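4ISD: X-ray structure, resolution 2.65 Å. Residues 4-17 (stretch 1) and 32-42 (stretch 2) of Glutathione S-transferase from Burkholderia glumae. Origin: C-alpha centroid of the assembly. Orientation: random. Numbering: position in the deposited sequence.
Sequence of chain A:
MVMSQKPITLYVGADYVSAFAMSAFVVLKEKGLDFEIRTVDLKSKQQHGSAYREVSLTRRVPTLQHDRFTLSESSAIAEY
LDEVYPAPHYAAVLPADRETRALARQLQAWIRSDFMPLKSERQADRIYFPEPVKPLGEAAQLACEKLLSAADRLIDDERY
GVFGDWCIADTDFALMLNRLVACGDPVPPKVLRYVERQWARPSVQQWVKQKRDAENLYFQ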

# COMPACT_ATOMS: atom_id res chain seq x y z
N SER A 4 24.16 1.72 20.82
CA SER A 4 22.77 1.79 21.25
C SER A 4 21.87 2.27 20.10
O SER A 4 22.10 3.35 19.56
CB SER A 4 22.63 2.74 22.44
OG SER A 4 22.82 4.08 22.04
N GLN A 5 20.86 1.47 19.76
CA GLN A 5 19.96 1.78 18.64
C GLN A 5 19.25 3.12 18.83
O GLN A 5 19.10 3.59 19.96
CB GLN A 5 18.91 0.68 18.46
CG GLN A 5 17.86 0.65 19.56
CD GLN A 5 16.73 -0.33 19.29
OE1 GLN A 5 16.93 -1.54 19.25
NE2 GLN A 5 15.53 0.20 19.11
N LYS A 6 18.82 3.71 17.72
CA LYS A 6 18.05 4.95 17.77
C LYS A 6 16.75 4.69 18.53
O LYS A 6 16.18 3.60 18.42
CB LYS A 6 17.73 5.46 16.36
CG LYS A 6 18.90 5.48 15.39
CD LYS A 6 19.96 6.47 15.83
CE LYS A 6 21.13 6.51 14.86
NZ LYS A 6 22.19 7.40 15.38
N PRO A 7 16.29 5.68 19.31
CA PRO A 7 15.01 5.58 20.01
C PRO A 7 13.85 5.37 19.04
O PRO A 7 13.88 5.89 17.93
CB PRO A 7 14.89 6.94 20.71
CG PRO A 7 15.92 7.82 20.05
CD PRO A 7 17.02 6.91 19.65
N ILE A 8 12.85 4.60 19.46
CA ILE A 8 11.72 4.29 18.59
C ILE A 8 10.41 4.45 19.37
O ILE A 8 10.31 4.03 20.52
CB ILE A 8 11.84 2.85 18.00
CG1 ILE A 8 13.08 2.74 17.09
CG2 ILE A 8 10.59 2.47 17.23
CD1 ILE A 8 13.34 1.34 16.53
N THR A 9 9.43 5.11 18.75
CA THR A 9 8.12 5.26 19.37
C THR A 9 7.04 4.80 18.40
O THR A 9 7.17 4.97 17.18
CB THR A 9 7.83 6.73 19.76
OG1 THR A 9 8.84 7.20 20.66
CG2 THR A 9 6.47 6.83 20.44
N LEU A 10 5.99 4.20 18.93
CA LEU A 10 4.88 3.75 18.10
C LEU A 10 3.58 4.36 18.60
O LEU A 10 3.28 4.32 19.80
CB LEU A 10 4.83 2.22 18.07
CG LEU A 10 3.84 1.53 17.13
CD1 LEU A 10 4.31 1.57 15.69
CD2 LEU A 10 3.59 0.08 17.57
N TYR A 11 2.85 4.97 17.68
CA TYR A 11 1.56 5.59 17.95
C TYR A 11 0.49 4.60 17.51
O TYR A 11 0.51 4.13 16.37
CB TYR A 11 1.41 6.94 17.19
CG TYR A 11 2.36 8.01 17.69
CD1 TYR A 11 3.69 8.05 17.26
CD2 TYR A 11 1.94 8.95 18.63
CE1 TYR A 11 4.57 9.00 17.74
CE2 TYR A 11 2.82 9.91 19.11
CZ TYR A 11 4.14 9.94 18.67
OH TYR A 11 5.03 10.89 19.14
N VAL A 12 -0.41 4.27 18.41
CA VAL A 12 -1.47 3.31 18.11
C VAL A 12 -2.78 3.89 18.63
O VAL A 12 -2.77 4.88 19.37
CB VAL A 12 -1.20 1.91 18.76
CG1 VAL A 12 0.08 1.29 18.18
CG2 VAL A 12 -1.09 2.00 20.28
N GLY A 13 -3.91 3.29 18.24
CA GLY A 13 -5.19 3.69 18.80
C GLY A 13 -5.23 3.27 20.26
O GLY A 13 -4.70 2.21 20.61
N ALA A 14 -5.87 4.08 21.10
CA ALA A 14 -5.89 3.81 22.54
C ALA A 14 -6.58 2.50 22.90
O ALA A 14 -6.41 1.99 24.01
CB ALA A 14 -6.54 4.97 23.30
N ASP A 15 -7.37 1.98 21.96
CA ASP A 15 -8.13 0.74 22.16
C ASP A 15 -7.43 -0.53 21.68
O ASP A 15 -7.95 -1.62 21.85
CB ASP A 15 -9.50 0.85 21.50
CG ASP A 15 -10.42 1.81 22.22
OD1 ASP A 15 -10.18 2.05 23.42
OD2 ASP A 15 -11.37 2.31 21.58
N TYR A 16 -6.26 -0.37 21.08
CA TYR A 16 -5.47 -1.50 20.60
C TYR A 16 -6.25 -2.41 19.66
O TYR A 16 -5.99 -3.61 19.55
CB TYR A 16 -4.90 -2.30 21.78
CG TYR A 16 -3.79 -1.57 22.51
CD1 TYR A 16 -4.07 -0.55 23.41
CD2 TYR A 16 -2.45 -1.90 22.29
CE1 TYR A 16 -3.06 0.12 24.07
CE2 TYR A 16 -1.43 -1.23 22.95
CZ TYR A 16 -1.74 -0.22 23.84
OH TYR A 16 -0.73 0.44 24.50
N VAL A 17 -7.23 -1.82 18.97
CA VAL A 17 -8.09 -2.58 18.08
C VAL A 17 -7.53 -2.69 16.67
O VAL A 17 -7.52 -3.78 16.10
CB VAL A 17 -9.53 -2.00 18.07
CG1 VAL A 17 -10.39 -2.72 17.05
CG2 VAL A 17 -10.15 -2.09 19.46
N GLY A 32 13.21 -7.73 17.32
CA GLY A 32 13.79 -7.62 18.65
C GLY A 32 14.20 -6.20 19.05
O GLY A 32 15.12 -6.01 19.84
N LEU A 33 13.51 -5.21 18.50
CA LEU A 33 13.84 -3.80 18.73
C LEU A 33 13.17 -3.20 19.98
O LEU A 33 12.04 -3.58 20.34
CB LEU A 33 13.48 -2.95 17.49
CG LEU A 33 14.31 -3.14 16.21
CD1 LEU A 33 13.58 -2.60 14.97
CD2 LEU A 33 15.69 -2.50 16.33
N ASP A 34 13.84 -2.26 20.64
CA ASP A 34 13.22 -1.55 21.76
C ASP A 34 12.33 -0.42 21.22
O ASP A 34 12.69 0.24 20.23
CB ASP A 34 14.28 -0.99 22.71
CG ASP A 34 14.77 -2.01 23.74
OD1 ASP A 34 14.10 -3.06 23.96
OD2 ASP A 34 15.82 -1.74 24.36
N PHE A 35 11.16 -0.23 21.84
CA PHE A 35 10.28 0.91 21.52
C PHE A 35 9.29 1.27 22.63
O PHE A 35 8.84 0.42 23.38
CB PHE A 35 9.55 0.71 20.19
CG PHE A 35 8.54 -0.41 20.19
CD1 PHE A 35 8.94 -1.72 19.97
CD2 PHE A 35 7.18 -0.16 20.33
CE1 PHE A 35 8.02 -2.76 19.93
CE2 PHE A 35 6.24 -1.20 20.28
CZ PHE A 35 6.67 -2.49 20.07
N GLU A 36 8.97 2.55 22.72
CA GLU A 36 7.92 3.03 23.61
C GLU A 36 6.62 3.01 22.83
O GLU A 36 6.62 3.14 21.60
CB GLU A 36 8.21 4.47 24.04
CG GLU A 36 7.42 4.93 25.24
CD GLU A 36 7.78 4.14 26.49
OE1 GLU A 36 8.97 3.78 26.64
OE2 GLU A 36 6.88 3.89 27.32
N ILE A 37 5.50 2.85 23.53
CA ILE A 37 4.20 2.96 22.90
C ILE A 37 3.45 4.16 23.45
O ILE A 37 3.33 4.33 24.67
CB ILE A 37 3.35 1.69 23.08
CG1 ILE A 37 3.85 0.59 22.15
CG2 ILE A 37 1.89 1.96 22.77
CD1 ILE A 37 3.58 -0.81 22.67
N ARG A 38 2.96 4.99 22.52
CA ARG A 38 2.09 6.13 22.82
C ARG A 38 0.76 5.93 22.12
O ARG A 38 0.70 5.36 21.03
CB ARG A 38 2.73 7.44 22.36
CG ARG A 38 4.03 7.77 23.06
CD ARG A 38 4.65 9.05 22.56
NE ARG A 38 5.99 9.25 23.10
CZ ARG A 38 6.80 10.26 22.77
NH1 ARG A 38 6.41 11.17 21.88
NH2 ARG A 38 8.00 10.34 23.32
N THR A 39 -0.32 6.40 22.73
CA THR A 39 -1.65 6.11 22.22
C THR A 39 -2.39 7.35 21.74
O THR A 39 -2.16 8.45 22.22
CB THR A 39 -2.52 5.46 23.28
OG1 THR A 39 -2.75 6.39 24.33
CG2 THR A 39 -1.82 4.22 23.83
N VAL A 40 -3.30 7.14 20.79
CA VAL A 40 -4.14 8.21 20.26
C VAL A 40 -5.62 7.81 20.44
O VAL A 40 -6.01 6.71 20.05
CB VAL A 40 -3.81 8.49 18.78
CG1 VAL A 40 -4.44 9.79 18.33
CG2 VAL A 40 -2.30 8.55 18.57
N ASP A 41 -6.42 8.68 21.04
CA ASP A 41 -7.84 8.42 21.31
C ASP A 41 -8.72 8.58 20.06
O ASP A 41 -8.24 9.00 19.01
CB ASP A 41 -8.32 9.38 22.42
CG ASP A 41 -9.66 8.98 23.03
OD1 ASP A 41 -10.31 8.05 22.51
OD2 ASP A 41 -10.08 9.62 24.01
N LEU A 42 -10.00 8.22 20.18
CA LEU A 42 -11.06 8.57 19.23
C LEU A 42 -12.40 8.35 19.96
O LEU A 42 -12.63 7.27 20.52
CB LEU A 42 -10.99 7.74 17.95

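Strands 8-13 and 36-40 lie side by side as parallel neighbours, their axes 35° apart. In a parallel ladder each bonded residue reaches two partners: Leu10 N donates to Glu36 O (2.9 Å) and Leu10 O accepts from Arg38 N (2.8 Å), while Val12 N meets Arg38 O (3.0 Å) and Val12 O meets Val40 N (2.7 Å). Glu36 N to Ile8 O (3.0 Å) opens the series and Ala14 N to Val40 O (2.8 Å) closes it, just where Gly13 to Tyr16 form a type I turn. CA-H...O contacts, such as Tyr11 CA to Arg38 O at 3.2 Å, fill in between.

Apolar contacts gather on the face carrying Leu10, Val12 and Ile37. Beta-branched side chains suit extended backbone, and Val12 CG2 lies 3.9 Å from Ile37 CG2. Leu10 CD2 approaches Phe35 CE2 at 4.0 Å, and Ile8 CG2 packs against Phe35 CB at 3.6 Å.

The face of Thr9, Tyr11 and Arg38 is more polar. Arginine suits an exposed place here because its long aliphatic stem can lie along its neighbours and carry the guanidinium out to Tyr11: Thr9 CG2 is 3.6 Å from Arg38 CD and sits over one face of the guanidinium, and Arg38 NH1 makes a weak hydrogen bond to Tyr11 OH (3.1 Å). Before the strands, Asp34 N weakly bonds Gln5 OE1 (3.5 Å).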